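Local coordinates for protein FmtA (Staphylococcus aureus, PDB 5ZH8) that releases D-alanine from wall teichoic acid and lipoteichoic acid, affecting cell-wall structure and the level of methicillin resistance, at residues S86-S91 against G369-R374; Q109-G114 against K262-N267; T121-G126 against F347-T352; Y178-S183 against L279-G284; T248-E253 against A285-M290. All coordinates share one frame; numbering follows the deposited sequence.

Contact 1. Residues S86-S91 against G369-R374; sequences SLFNGS and GNNEVR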
# COMPACT_ATOMS: atom_id res chain seq x y z
N SER A 86 9.02 7.85 15.01
CA SER A 86 8.48 6.89 14.04
C SER A 86 8.69 7.32 12.58
O SER A 86 8.21 6.66 11.67
CB SER A 86 6.99 6.65 14.31
OG SER A 86 6.27 7.85 14.21
N LEU A 87 9.40 8.42 12.37
CA LEU A 87 9.77 8.90 11.03
C LEU A 87 8.56 9.29 10.19
O LEU A 87 8.58 9.16 8.97
CB LEU A 87 10.63 7.85 10.30
CG LEU A 87 11.82 7.30 11.08
CD1 LEU A 87 12.45 6.13 10.34
CD2 LEU A 87 12.83 8.40 11.34
N PHE A 88 7.52 9.76 10.85
CA PHE A 88 6.29 10.21 10.20
C PHE A 88 6.60 11.29 9.18
O PHE A 88 7.31 12.24 9.49
CB PHE A 88 5.34 10.76 11.27
CG PHE A 88 4.04 11.29 10.74
CD1 PHE A 88 3.12 10.45 10.11
CD2 PHE A 88 3.71 12.63 10.91
CE1 PHE A 88 1.91 10.95 9.64
CE2 PHE A 88 2.50 13.13 10.45
CZ PHE A 88 1.60 12.29 9.81
N ASN A 89 6.10 11.12 7.96
CA ASN A 89 6.22 12.16 6.93
C ASN A 89 4.83 12.65 6.52
O ASN A 89 4.13 11.98 5.76
CB ASN A 89 7.00 11.65 5.72
CG ASN A 89 7.48 12.77 4.82
OD1 ASN A 89 8.66 13.15 4.87
ND2 ASN A 89 6.58 13.33 4.01
N GLY A 90 4.44 13.81 7.05
CA GLY A 90 3.13 14.38 6.77
C GLY A 90 2.78 15.44 7.80
O GLY A 90 3.66 16.16 8.26
N SER A 91 1.50 15.52 8.16
CA SER A 91 1.01 16.58 9.06
C SER A 91 -0.08 16.09 9.99
O SER A 91 -0.86 15.20 9.64
CB SER A 91 0.46 17.75 8.24
OG SER A 91 -0.07 18.76 9.09
N GLY A 369 2.20 4.44 3.62
CA GLY A 369 2.53 3.55 4.72
C GLY A 369 1.32 3.34 5.58
O GLY A 369 0.22 3.71 5.21
N ASN A 370 1.53 2.75 6.75
CA ASN A 370 0.43 2.41 7.65
C ASN A 370 0.05 3.61 8.51
O ASN A 370 0.67 3.87 9.55
CB ASN A 370 0.83 1.22 8.51
CG ASN A 370 -0.34 0.60 9.23
OD1 ASN A 370 -1.38 1.22 9.40
ND2 ASN A 370 -0.17 -0.65 9.65
N ASN A 371 -0.98 4.34 8.09
CA ASN A 371 -1.43 5.50 8.84
C ASN A 371 -2.35 5.09 10.01
O ASN A 371 -2.44 5.81 11.00
CB ASN A 371 -2.15 6.48 7.90
CG ASN A 371 -2.13 7.91 8.42
OD1 ASN A 371 -1.10 8.39 8.91
ND2 ASN A 371 -3.26 8.60 8.30
N GLU A 372 -3.01 3.94 9.89
CA GLU A 372 -4.04 3.53 10.85
C GLU A 372 -3.44 3.18 12.20
O GLU A 372 -4.00 3.52 13.23
CB GLU A 372 -4.82 2.33 10.33
CG GLU A 372 -6.17 2.15 11.00
CD GLU A 372 -7.29 2.98 10.37
OE1 GLU A 372 -7.16 3.34 9.19
OE2 GLU A 372 -8.31 3.25 11.04
N VAL A 373 -2.31 2.48 12.18
CA VAL A 373 -1.61 2.15 13.39
C VAL A 373 -1.22 3.43 14.12
O VAL A 373 -1.28 3.49 15.35
CB VAL A 373 -0.35 1.29 13.11
CG1 VAL A 373 0.53 1.20 14.34
CG2 VAL A 373 -0.75 -0.12 12.67
N ARG A 374 -0.85 4.46 13.36
CA ARG A 374 -0.41 5.71 13.96
C ARG A 374 -1.56 6.43 14.65
O ARG A 374 -1.47 6.79 15.81
CB ARG A 374 0.22 6.65 12.92
CG ARG A 374 1.44 6.10 12.19
CD ARG A 374 1.85 7.06 11.08
NE ARG A 374 3.14 6.73 10.47
CZ ARG A 374 4.32 6.94 11.03
NH1 ARG A 374 4.41 7.44 12.25
NH2 ARG A 374 5.43 6.62 10.38
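A Schellman motif at Leu87, just past helix 74-85, meets the first turn of helix 371-382, which is N-capped by Asn370. The cap is Asn370 OD1 accepting from Val373 N at 3.2 Å, with a weak bond from Glu372 N. One turn on, Arg374, extended from CG to NE, reaches the end of the other helix and grips Ser86 end-on with two nitrogens, both partners lying close to the guanidinium plane. Arg374 NH1 donates to Ser86 OG at 2.7 Å. Arg374 NH2 gives a straight bond (168°) to Ser86 O, 3.1 Å away, coming from above the carbonyl plane. Ser86 OG also bonds back to Tyr82 O in the helix's last turn. Phe88, its CG anti to the backbone N, lies obliquely under the guanidinium, with CD1 3.7 Å from Arg374 NE. Its CE1 side nears Asn371, whose ND2 is held by Thr352 OG1 and Leu363 O. N-terminal and C-terminal helices brought together beside the central sheet are characteristic of the serine beta-lactamase fold.

Contact 2. Residues Q109-G114 against K262-N267; sequences QDFEKG and KGYAYN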
# COMPACT_ATOMS: atom_id res chain seq x y z
N GLN A 109 6.98 17.92 2.16
CA GLN A 109 5.83 18.03 1.26
C GLN A 109 6.25 17.69 -0.16
O GLN A 109 5.53 17.00 -0.89
CB GLN A 109 5.29 19.46 1.31
CG GLN A 109 4.17 19.77 0.33
CD GLN A 109 3.90 21.25 0.26
OE1 GLN A 109 3.74 21.91 1.29
NE2 GLN A 109 3.86 21.79 -0.95
N ASP A 110 7.42 18.20 -0.55
CA ASP A 110 8.02 17.90 -1.84
C ASP A 110 9.49 17.55 -1.59
O ASP A 110 10.27 18.41 -1.18
CB ASP A 110 7.90 19.11 -2.76
CG ASP A 110 8.51 18.88 -4.15
OD1 ASP A 110 9.34 17.96 -4.31
OD2 ASP A 110 8.15 19.62 -5.09
N PHE A 111 9.84 16.29 -1.82
CA PHE A 111 11.20 15.79 -1.58
C PHE A 111 12.19 16.28 -2.61
O PHE A 111 13.38 16.43 -2.31
CB PHE A 111 11.23 14.26 -1.55
CG PHE A 111 10.92 13.67 -0.20
CD1 PHE A 111 11.90 13.63 0.78
CD2 PHE A 111 9.67 13.17 0.08
CE1 PHE A 111 11.64 13.09 2.02
CE2 PHE A 111 9.40 12.63 1.32
CZ PHE A 111 10.38 12.59 2.29
N GLU A 112 11.71 16.54 -3.82
CA GLU A 112 12.57 16.93 -4.93
C GLU A 112 13.02 18.39 -4.79
O GLU A 112 14.17 18.73 -5.09
CB GLU A 112 11.86 16.71 -6.27
CG GLU A 112 11.69 15.25 -6.66
CD GLU A 112 10.62 14.51 -5.87
OE1 GLU A 112 9.47 15.01 -5.79
OE2 GLU A 112 10.93 13.42 -5.33
N LYS A 113 12.11 19.24 -4.32
CA LYS A 113 12.37 20.67 -4.13
C LYS A 113 12.73 21.01 -2.68
O LYS A 113 12.99 22.17 -2.37
CB LYS A 113 11.15 21.49 -4.57
CG LYS A 113 10.67 21.18 -5.99
CD LYS A 113 11.75 21.53 -7.00
CE LYS A 113 11.44 21.03 -8.41
NZ LYS A 113 11.56 19.54 -8.52
N GLY A 114 12.75 20.00 -1.82
CA GLY A 114 13.12 20.19 -0.41
C GLY A 114 12.14 21.00 0.42
O GLY A 114 12.51 21.55 1.44
N LYS A 262 2.90 16.28 -2.49
CA LYS A 262 3.20 15.20 -3.41
C LYS A 262 3.21 13.90 -2.62
O LYS A 262 3.74 13.85 -1.51
CB LYS A 262 4.57 15.43 -4.07
CG LYS A 262 4.69 16.77 -4.78
CD LYS A 262 6.09 17.04 -5.30
CE LYS A 262 6.39 16.31 -6.60
NZ LYS A 262 7.78 16.58 -7.09
N GLY A 263 2.62 12.86 -3.19
CA GLY A 263 2.56 11.54 -2.55
C GLY A 263 3.67 10.66 -3.07
O GLY A 263 4.10 10.80 -4.21
N TYR A 264 4.13 9.73 -2.23
CA TYR A 264 5.27 8.89 -2.56
C TYR A 264 5.06 7.43 -2.19
O TYR A 264 4.35 7.11 -1.24
CB TYR A 264 6.53 9.43 -1.88
CG TYR A 264 6.93 10.81 -2.34
CD1 TYR A 264 7.77 10.97 -3.43
CD2 TYR A 264 6.46 11.94 -1.69
CE1 TYR A 264 8.14 12.23 -3.87
CE2 TYR A 264 6.83 13.21 -2.12
CZ TYR A 264 7.67 13.35 -3.21
OH TYR A 264 8.04 14.60 -3.64
N ALA A 265 5.70 6.55 -2.95
CA ALA A 265 5.75 5.14 -2.63
C ALA A 265 7.08 4.56 -3.08
O ALA A 265 7.64 5.01 -4.08
CB ALA A 265 4.59 4.43 -3.30
N TYR A 266 7.62 3.62 -2.30
CA TYR A 266 8.74 2.78 -2.73
C TYR A 266 8.15 1.48 -3.28
O TYR A 266 7.61 0.68 -2.51
CB TYR A 266 9.67 2.37 -1.59
CG TYR A 266 10.16 3.44 -0.66
CD1 TYR A 266 9.42 3.80 0.46
CD2 TYR A 266 11.38 4.07 -0.88
CE1 TYR A 266 9.88 4.77 1.33
CE2 TYR A 266 11.85 5.05 -0.01
CZ TYR A 266 11.09 5.40 1.09
OH TYR A 266 11.55 6.37 1.95
N ASN A 267 8.25 1.26 -4.58
CA ASN A 267 7.95 -0.06 -5.16
C ASN A 267 9.28 -0.67 -5.54
O ASN A 267 9.64 -1.77 -5.10
CB ASN A 267 6.99 0.05 -6.36
CG ASN A 267 7.39 -0.87 -7.52
OD1 ASN A 267 8.58 -1.01 -7.85
ND2 ASN A 267 6.39 -1.48 -8.16
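With CG anti to the carbonyl carbon in both residues, Lys262 and Tyr264 set out toward segment 109-114; Lys262 then bends at chi3 (80°), and Glu112 folds at chi2 (74°) to meet them. Glu112 OE1 takes two donors: Lys262 NZ at 2.6 Å, on the anti lone pair, and Tyr264 OH at 2.6 Å, from above the carboxylate plane. The two bonds should concentrate negative charge on that oxygen. Asp110 runs alongside Lys262 and adds a long, weak salt bridge, while its OD1 closes an Asx motif with Lys113 N at 3.1 Å. Tyr264 OH also accepts from Phe111 N at 3.1 Å, and the Phe111 ring turns its edge to the Tyr264 face, a T-shaped pair with planes 87° apart. Lys262 N donates to Gln109 O at 3.2 Å, in the carbonyl plane. Phe273 gives Lys262 a cation-pi partner. The contact thus ties the bulged loop between strands 99-106 and 115-116 to the small hairpin of strands 264-265 and 272-273.

Contact 3. Residues T121-G126 against F347-T352; sequences TMFLIG and FGQVFT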
# COMPACT_ATOMS: atom_id res chain seq x y z
N THR A 121 0.44 22.93 4.33
CA THR A 121 0.43 21.83 3.38
C THR A 121 -0.95 21.18 3.28
O THR A 121 -1.56 20.80 4.29
CB THR A 121 1.43 20.74 3.77
OG1 THR A 121 2.73 21.32 3.94
CG2 THR A 121 1.50 19.66 2.70
N MET A 122 -1.43 21.05 2.04
CA MET A 122 -2.73 20.45 1.75
C MET A 122 -2.50 19.07 1.13
O MET A 122 -1.72 18.94 0.19
CB MET A 122 -3.51 21.34 0.78
CG MET A 122 -3.81 22.71 1.34
SD MET A 122 -4.19 23.96 0.11
CE MET A 122 -5.84 23.49 -0.40
N PHE A 123 -3.19 18.07 1.66
CA PHE A 123 -3.00 16.69 1.23
C PHE A 123 -4.21 16.18 0.46
O PHE A 123 -5.33 16.55 0.76
CB PHE A 123 -2.78 15.78 2.44
CG PHE A 123 -1.54 16.12 3.22
CD1 PHE A 123 -1.54 17.17 4.12
CD2 PHE A 123 -0.38 15.40 3.03
CE1 PHE A 123 -0.40 17.49 4.82
CE2 PHE A 123 0.76 15.72 3.74
CZ PHE A 123 0.75 16.76 4.64
N LEU A 124 -3.95 15.35 -0.54
CA LEU A 124 -5.00 14.66 -1.28
C LEU A 124 -5.78 13.77 -0.32
O LEU A 124 -5.27 12.78 0.18
CB LEU A 124 -4.38 13.83 -2.40
CG LEU A 124 -5.30 13.00 -3.30
CD1 LEU A 124 -6.38 13.87 -3.92
CD2 LEU A 124 -4.47 12.31 -4.38
N ILE A 125 -7.03 14.14 -0.05
CA ILE A 125 -7.83 13.43 0.95
C ILE A 125 -8.43 12.15 0.39
O ILE A 125 -8.97 11.35 1.16
CB ILE A 125 -8.95 14.31 1.55
CG1 ILE A 125 -10.06 14.60 0.54
CG2 ILE A 125 -8.36 15.61 2.10
CD1 ILE A 125 -11.24 15.37 1.12
N GLY A 126 -8.35 11.95 -0.92
CA GLY A 126 -8.91 10.77 -1.57
C GLY A 126 -10.34 10.49 -1.15
O GLY A 126 -11.19 11.39 -1.10
N PHE A 347 -2.99 8.05 -4.56
CA PHE A 347 -1.72 8.52 -5.12
C PHE A 347 -0.66 8.82 -4.07
O PHE A 347 -0.21 9.95 -3.92
CB PHE A 347 -1.94 9.73 -6.04
CG PHE A 347 -2.70 9.38 -7.28
CD1 PHE A 347 -2.04 8.90 -8.40
CD2 PHE A 347 -4.08 9.52 -7.32
CE1 PHE A 347 -2.74 8.57 -9.54
CE2 PHE A 347 -4.79 9.20 -8.47
CZ PHE A 347 -4.11 8.72 -9.58
N GLY A 348 -0.29 7.77 -3.34
CA GLY A 348 0.80 7.82 -2.36
C GLY A 348 0.52 8.60 -1.09
O GLY A 348 1.44 8.84 -0.31
N GLN A 349 -0.73 8.99 -0.87
CA GLN A 349 -1.09 9.75 0.32
C GLN A 349 -2.14 8.98 1.10
O GLN A 349 -2.85 8.14 0.55
CB GLN A 349 -1.60 11.13 -0.06
CG GLN A 349 -0.63 11.90 -0.95
CD GLN A 349 -0.85 13.40 -0.97
OE1 GLN A 349 -1.54 13.96 -0.11
NE2 GLN A 349 -0.25 14.08 -1.94
N VAL A 350 -2.20 9.24 2.40
CA VAL A 350 -3.20 8.64 3.28
C VAL A 350 -3.73 9.73 4.20
O VAL A 350 -2.95 10.39 4.89
CB VAL A 350 -2.64 7.50 4.14
CG1 VAL A 350 -3.77 6.63 4.65
CG2 VAL A 350 -1.65 6.65 3.36
N PHE A 351 -5.05 9.91 4.19
CA PHE A 351 -5.68 10.98 4.94
C PHE A 351 -6.73 10.37 5.87
O PHE A 351 -7.76 9.86 5.41
CB PHE A 351 -6.31 11.98 3.97
CG PHE A 351 -6.59 13.32 4.58
CD1 PHE A 351 -7.76 13.55 5.27
CD2 PHE A 351 -5.67 14.35 4.46
CE1 PHE A 351 -8.01 14.78 5.83
CE2 PHE A 351 -5.91 15.59 5.02
CZ PHE A 351 -7.09 15.80 5.71
N THR A 352 -6.47 10.42 7.17
CA THR A 352 -7.26 9.67 8.13
C THR A 352 -7.70 10.57 9.28
O THR A 352 -6.97 11.47 9.69
CB THR A 352 -6.47 8.46 8.67
OG1 THR A 352 -5.92 7.71 7.57
CG2 THR A 352 -7.36 7.54 9.48
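One polar bond crosses this buried contact. Gln349 leaves its strand with CG anti to the carbonyl carbon, runs extended beyond CG, and brings OE1 to Leu124 N at 2.8 Å. The bond is bent (135° at the hydrogen), with the donor above the amide carbonyl plane. The same oxygen lies 3.4 Å from Phe123 CB, near the edge of the Phe123 ring, whose plane stands almost perpendicular to the amide (83°). At the other end of the amide, Gln349 NE2 makes a weak bond to Ala261 O.

The aromatic part is a CH-pi contact. Ile125 CG2 sits 3.6 Å from the centroid of the Phe351 ring, almost exactly on the ring normal, the two side chains running side by side. Plain apolar packing fills in around it: Phe123 CB comes to the Phe351 edge, 3.8 Å from CD2, and Leu124 CD2 touches Phe347 CB at 4.0 Å. Short strand 123-124, which leads to the probable nucleophile helix 129-142, thereby lies across strand 349-355 of the main serine beta-lactamase sheet without pairing with it. Its backbone partner is strand 288-290, while Phe123 and Phe351 also pack on Ala364 of strand 359-365.

Contact 4. Residues Y178-S183 against L279-G284; sequences YKYKSS and LDQYYG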
# COMPACT_ATOMS: atom_id res chain seq x y z
N TYR A 178 -20.14 -2.64 -11.01
CA TYR A 178 -18.75 -3.08 -11.12
C TYR A 178 -17.83 -1.99 -10.58
O TYR A 178 -18.16 -0.81 -10.65
CB TYR A 178 -18.38 -3.38 -12.58
CG TYR A 178 -18.92 -4.70 -13.10
CD1 TYR A 178 -18.31 -5.90 -12.76
CD2 TYR A 178 -20.02 -4.74 -13.95
CE1 TYR A 178 -18.79 -7.11 -13.23
CE2 TYR A 178 -20.51 -5.95 -14.42
CZ TYR A 178 -19.89 -7.13 -14.06
OH TYR A 178 -20.37 -8.33 -14.53
N LYS A 179 -16.69 -2.40 -10.03
CA LYS A 179 -15.74 -1.45 -9.46
C LYS A 179 -15.25 -0.50 -10.54
O LYS A 179 -14.99 -0.91 -11.66
CB LYS A 179 -14.57 -2.18 -8.80
CG LYS A 179 -14.17 -1.60 -7.44
CD LYS A 179 -13.02 -2.39 -6.82
CE LYS A 179 -12.41 -1.63 -5.65
NZ LYS A 179 -11.29 -2.38 -5.00
N TYR A 180 -15.13 0.78 -10.18
CA TYR A 180 -14.79 1.83 -11.13
C TYR A 180 -13.38 1.60 -11.60
O TYR A 180 -12.44 1.55 -10.81
CB TYR A 180 -14.88 3.22 -10.51
CG TYR A 180 -14.52 4.34 -11.47
CD1 TYR A 180 -15.28 4.58 -12.60
CD2 TYR A 180 -13.42 5.17 -11.23
CE1 TYR A 180 -14.97 5.61 -13.47
CE2 TYR A 180 -13.11 6.20 -12.10
CZ TYR A 180 -13.88 6.42 -13.22
OH TYR A 180 -13.56 7.44 -14.08
N LYS A 181 -13.23 1.42 -12.90
CA LYS A 181 -11.93 1.29 -13.53
C LYS A 181 -11.64 2.64 -14.17
O LYS A 181 -12.19 2.95 -15.23
CB LYS A 181 -11.95 0.18 -14.58
CG LYS A 181 -11.76 -1.22 -14.02
CD LYS A 181 -11.54 -2.24 -15.13
CE LYS A 181 -10.16 -2.12 -15.76
NZ LYS A 181 -10.18 -2.61 -17.17
N SER A 182 -10.78 3.44 -13.53
CA SER A 182 -10.41 4.76 -14.04
C SER A 182 -9.68 4.69 -15.39
O SER A 182 -9.12 3.66 -15.76
CB SER A 182 -9.53 5.49 -13.02
OG SER A 182 -8.44 4.68 -12.64
N SER A 183 -9.73 5.80 -16.14
CA SER A 183 -9.00 5.95 -17.39
C SER A 183 -8.53 7.39 -17.57
O SER A 183 -9.23 8.32 -17.18
CB SER A 183 -9.88 5.54 -18.58
OG SER A 183 -9.16 5.63 -19.79
N LEU A 279 -7.63 13.06 -11.74
CA LEU A 279 -8.43 13.83 -10.79
C LEU A 279 -9.47 14.72 -11.47
O LEU A 279 -10.41 15.20 -10.83
CB LEU A 279 -7.51 14.65 -9.88
CG LEU A 279 -6.48 13.87 -9.05
CD1 LEU A 279 -5.75 14.82 -8.12
CD2 LEU A 279 -7.13 12.74 -8.27
N ASP A 280 -9.31 14.95 -12.78
CA ASP A 280 -10.34 15.64 -13.58
C ASP A 280 -11.67 14.86 -13.69
O ASP A 280 -12.71 15.46 -13.90
CB ASP A 280 -9.81 16.00 -14.98
CG ASP A 280 -9.27 14.79 -15.75
OD1 ASP A 280 -9.12 13.69 -15.17
OD2 ASP A 280 -8.99 14.97 -16.96
N GLN A 281 -11.61 13.54 -13.52
CA GLN A 281 -12.80 12.69 -13.58
C GLN A 281 -13.27 12.22 -12.20
O GLN A 281 -14.21 11.43 -12.10
CB GLN A 281 -12.50 11.47 -14.47
CG GLN A 281 -11.80 10.31 -13.76
CD GLN A 281 -10.89 9.51 -14.66
OE1 GLN A 281 -11.02 8.29 -14.76
NE2 GLN A 281 -9.96 10.18 -15.33
N TYR A 282 -12.63 12.72 -11.14
CA TYR A 282 -12.85 12.21 -9.78
C TYR A 282 -13.52 13.21 -8.84
O TYR A 282 -13.31 13.17 -7.63
CB TYR A 282 -11.51 11.72 -9.19
CG TYR A 282 -11.48 10.23 -8.96
CD1 TYR A 282 -12.02 9.67 -7.80
CD2 TYR A 282 -10.93 9.37 -9.91
CE1 TYR A 282 -12.01 8.31 -7.59
CE2 TYR A 282 -10.91 8.00 -9.70
CZ TYR A 282 -11.45 7.48 -8.54
OH TYR A 282 -11.43 6.12 -8.35
N TYR A 283 -14.37 14.08 -9.40
CA TYR A 283 -15.09 15.06 -8.59
C TYR A 283 -16.10 14.37 -7.69
O TYR A 283 -17.07 13.79 -8.17
CB TYR A 283 -15.78 16.10 -9.47
CG TYR A 283 -14.83 17.16 -9.99
CD1 TYR A 283 -14.05 16.94 -11.11
CD2 TYR A 283 -14.72 18.39 -9.34
CE1 TYR A 283 -13.18 17.90 -11.58
CE2 TYR A 283 -13.85 19.36 -9.81
CZ TYR A 283 -13.08 19.11 -10.93
OH TYR A 283 -12.22 20.06 -11.42
N GLY A 284 -15.83 14.40 -6.39
CA GLY A 284 -16.73 13.83 -5.39
C GLY A 284 -16.24 12.56 -4.72
O GLY A 284 -16.75 12.19 -3.67
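This is a loop-to-loop contact of the penicillin-recognising fold: the connection from helix 167-171 to helix 189-199 meets the one leading into strand 288-290, through a glutamine amide and an offset edge-to-face pair of tyrosines. The tight part gathers round Gln281. Its CG lies between the backbone N and the carbonyl carbon, and a bend at chi2 turns the amide toward the other loop. Gln281 OE1 takes two donors in its carbonyl plane, each on a lone pair: Tyr180 OH at 2.8 Å and Ser183 N at 3.1 Å, the latter nearly straight (164°). Gln281 NE2 donates in turn to Ser183 O, so Ser183 is gripped by both its N-H and its carbonyl, and the rotation of the amide is fixed by three bonds. Beside it the Tyr180 ring, its plane at 77° to that of Tyr282, presents its edge to the Tyr282 face, with CE2 3.7 Å from Tyr282 CE2. Tyr282 OH is held by Asp213, and Tyr180 also packs on Ala192 and Ile196 of helix 189-199.

The loose side is the solvent side. Lys181 is exposed and its CB points away from the partner loop. Ser182, also exposed, offers little more than its CB, 3.6 Å from Gln281 OE1. Back on the tight side, Gln281 NE2 stands above the carbonyl plane of Ser183, 2.7 Å from Ser183 O.

Contact 5. Residues T248-E253 against A285-M290; sequences TAFYDE and AGNLYM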
# COMPACT_ATOMS: atom_id res chain seq x y z
N THR A 248 -8.58 24.60 1.76
CA THR A 248 -9.10 23.39 1.15
C THR A 248 -9.39 23.72 -0.30
O THR A 248 -10.00 24.75 -0.60
CB THR A 248 -10.41 22.97 1.83
OG1 THR A 248 -10.16 22.62 3.19
CG2 THR A 248 -11.06 21.80 1.09
N ALA A 249 -8.97 22.85 -1.21
CA ALA A 249 -9.06 23.17 -2.63
C ALA A 249 -9.13 21.94 -3.52
O ALA A 249 -8.68 20.86 -3.15
CB ALA A 249 -7.90 24.06 -3.06
N PHE A 250 -9.72 22.12 -4.69
CA PHE A 250 -9.70 21.12 -5.74
C PHE A 250 -8.32 21.13 -6.37
O PHE A 250 -7.65 22.15 -6.40
CB PHE A 250 -10.80 21.38 -6.78
CG PHE A 250 -12.19 21.10 -6.29
CD1 PHE A 250 -12.70 19.81 -6.34
CD2 PHE A 250 -12.98 22.10 -5.76
CE1 PHE A 250 -13.98 19.53 -5.89
CE2 PHE A 250 -14.26 21.84 -5.30
CZ PHE A 250 -14.76 20.55 -5.36
N TYR A 251 -7.91 19.97 -6.89
CA TYR A 251 -6.54 19.72 -7.34
C TYR A 251 -5.90 20.80 -8.24
O TYR A 251 -4.69 21.01 -8.16
CB TYR A 251 -6.47 18.37 -8.06
CG TYR A 251 -7.05 18.37 -9.46
CD1 TYR A 251 -8.43 18.30 -9.66
CD2 TYR A 251 -6.23 18.45 -10.57
CE1 TYR A 251 -8.97 18.31 -10.95
CE2 TYR A 251 -6.75 18.45 -11.86
CZ TYR A 251 -8.12 18.39 -12.04
OH TYR A 251 -8.64 18.39 -13.32
N ASP A 252 -6.69 21.45 -9.08
CA ASP A 252 -6.13 22.36 -10.09
C ASP A 252 -6.32 23.85 -9.81
O ASP A 252 -6.04 24.68 -10.66
CB ASP A 252 -6.70 22.01 -11.48
CG ASP A 252 -5.76 22.43 -12.62
OD1 ASP A 252 -4.52 22.42 -12.43
OD2 ASP A 252 -6.28 22.77 -13.71
N GLU A 253 -6.79 24.19 -8.61
CA GLU A 253 -6.95 25.60 -8.25
C GLU A 253 -5.58 26.28 -8.10
O GLU A 253 -4.70 25.76 -7.42
CB GLU A 253 -7.79 25.74 -6.98
CG GLU A 253 -9.21 25.21 -7.12
CD GLU A 253 -10.12 25.62 -5.97
OE1 GLU A 253 -10.38 26.83 -5.79
OE2 GLU A 253 -10.61 24.72 -5.26
N ALA A 285 -15.27 11.89 -5.33
CA ALA A 285 -14.72 10.63 -4.78
C ALA A 285 -13.22 10.69 -4.47
O ALA A 285 -12.62 9.66 -4.13
CB ALA A 285 -15.01 9.48 -5.74
N GLY A 286 -12.61 11.87 -4.59
CA GLY A 286 -11.25 12.08 -4.10
C GLY A 286 -10.30 12.88 -4.98
O GLY A 286 -9.21 12.39 -5.31
N ASN A 287 -10.69 14.10 -5.34
CA ASN A 287 -9.78 15.04 -6.01
C ASN A 287 -9.67 16.35 -5.22
O ASN A 287 -9.36 17.39 -5.80
CB ASN A 287 -10.22 15.30 -7.45
CG ASN A 287 -11.51 16.10 -7.55
OD1 ASN A 287 -12.24 16.27 -6.57
ND2 ASN A 287 -11.80 16.60 -8.75
N LEU A 288 -9.91 16.28 -3.91
CA LEU A 288 -9.84 17.46 -3.05
C LEU A 288 -8.60 17.41 -2.16
O LEU A 288 -8.22 16.34 -1.68
CB LEU A 288 -11.08 17.52 -2.16
CG LEU A 288 -11.32 18.84 -1.43
CD1 LEU A 288 -11.90 19.89 -2.37
CD2 LEU A 288 -12.25 18.58 -0.26
N TYR A 289 -7.99 18.58 -1.95
CA TYR A 289 -6.83 18.73 -1.08
C TYR A 289 -7.20 19.57 0.14
O TYR A 289 -7.81 20.62 -0.00
CB TYR A 289 -5.69 19.40 -1.85
CG TYR A 289 -5.00 18.52 -2.85
CD1 TYR A 289 -5.62 18.14 -4.04
CD2 TYR A 289 -3.70 18.06 -2.63
CE1 TYR A 289 -4.98 17.34 -4.96
CE2 TYR A 289 -3.05 17.25 -3.54
CZ TYR A 289 -3.69 16.89 -4.71
OH TYR A 289 -3.04 16.08 -5.61
N MET A 290 -6.81 19.12 1.32
CA MET A 290 -7.14 19.81 2.57
C MET A 290 -5.93 19.87 3.49
O MET A 290 -5.17 18.91 3.58
CB MET A 290 -8.22 19.06 3.36
CG MET A 290 -9.60 19.06 2.78
SD MET A 290 -10.80 18.36 3.95
CE MET A 290 -11.30 19.85 4.81
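Strands 248-250 and 288-290 run antiparallel at the edge of a small three-stranded sheet, with strand 123-124 beyond 288-290, and the innermost layer is their backbone pairing. Ala249 and Tyr289 form the hydrogen-bonded pair: Ala249 N to Tyr289 O at 2.8 Å and Tyr289 N to Ala249 O at 2.7 Å, both nearly along the C=O axis. Tyr251 N continues the pattern to Asn287 O at 3.2 Å, less straight (141°).

Side chains come next. On the face carrying Thr248, Phe250, Leu288 and Met290, Leu288 CD1 stands 3.9 Å over the centre of the Phe250 ring, a CH-pi contact, while Asn287 OD1 approaches the ring edge, 3.6 Å from Phe250 CD1. Thr248 and Met290 lie side by side, with Thr248 CG2 3.5 Å from Met290 CG. On the opposite face, beside Ala249, Tyr289 CE1 meets CB of Tyr251 in the turn at 3.6 Å.

Farther out are the groups that set these positions. A type I turn from Phe250 to Glu253 brings Glu253 OE2 back to Phe250 N, using its anti lone pair at 2.8 Å. Thr248 OG1 goes to Asp294, and Asn287 ND2 to Leu279 O. Helix 231-240 packs on Phe250, helix 129-142 on Leu288. Three uncharged donors, Phe250 N, Tyr236 OH and Asn56 ND2, would stabilise the Glu253 carboxylate as an anion.

Contacts 3 and 5 form the middle, their centres 10 Å apart: strand 123-124 of contact 3 pairs with strand 288-290 of contact 5, with Phe123 N 2.9 Å from Met290 O. Contact 2 joins contact 3 through Gln109 OE1 and Thr121 OG1, also 2.9 Å apart. Contacts 2 to 5 are all nested along the chain inside the loop closed by contact 1, whose centre is 26 Å from that of contact 4. The SXXK sequence, which in this family carries the serine nucleophile, follows Gly126 directly, so contact 3 leads into the probable nucleophile motif, and contacts 4 and 5 also border the helix that carries it. Contacts 1 and 2 both touch the second subunit.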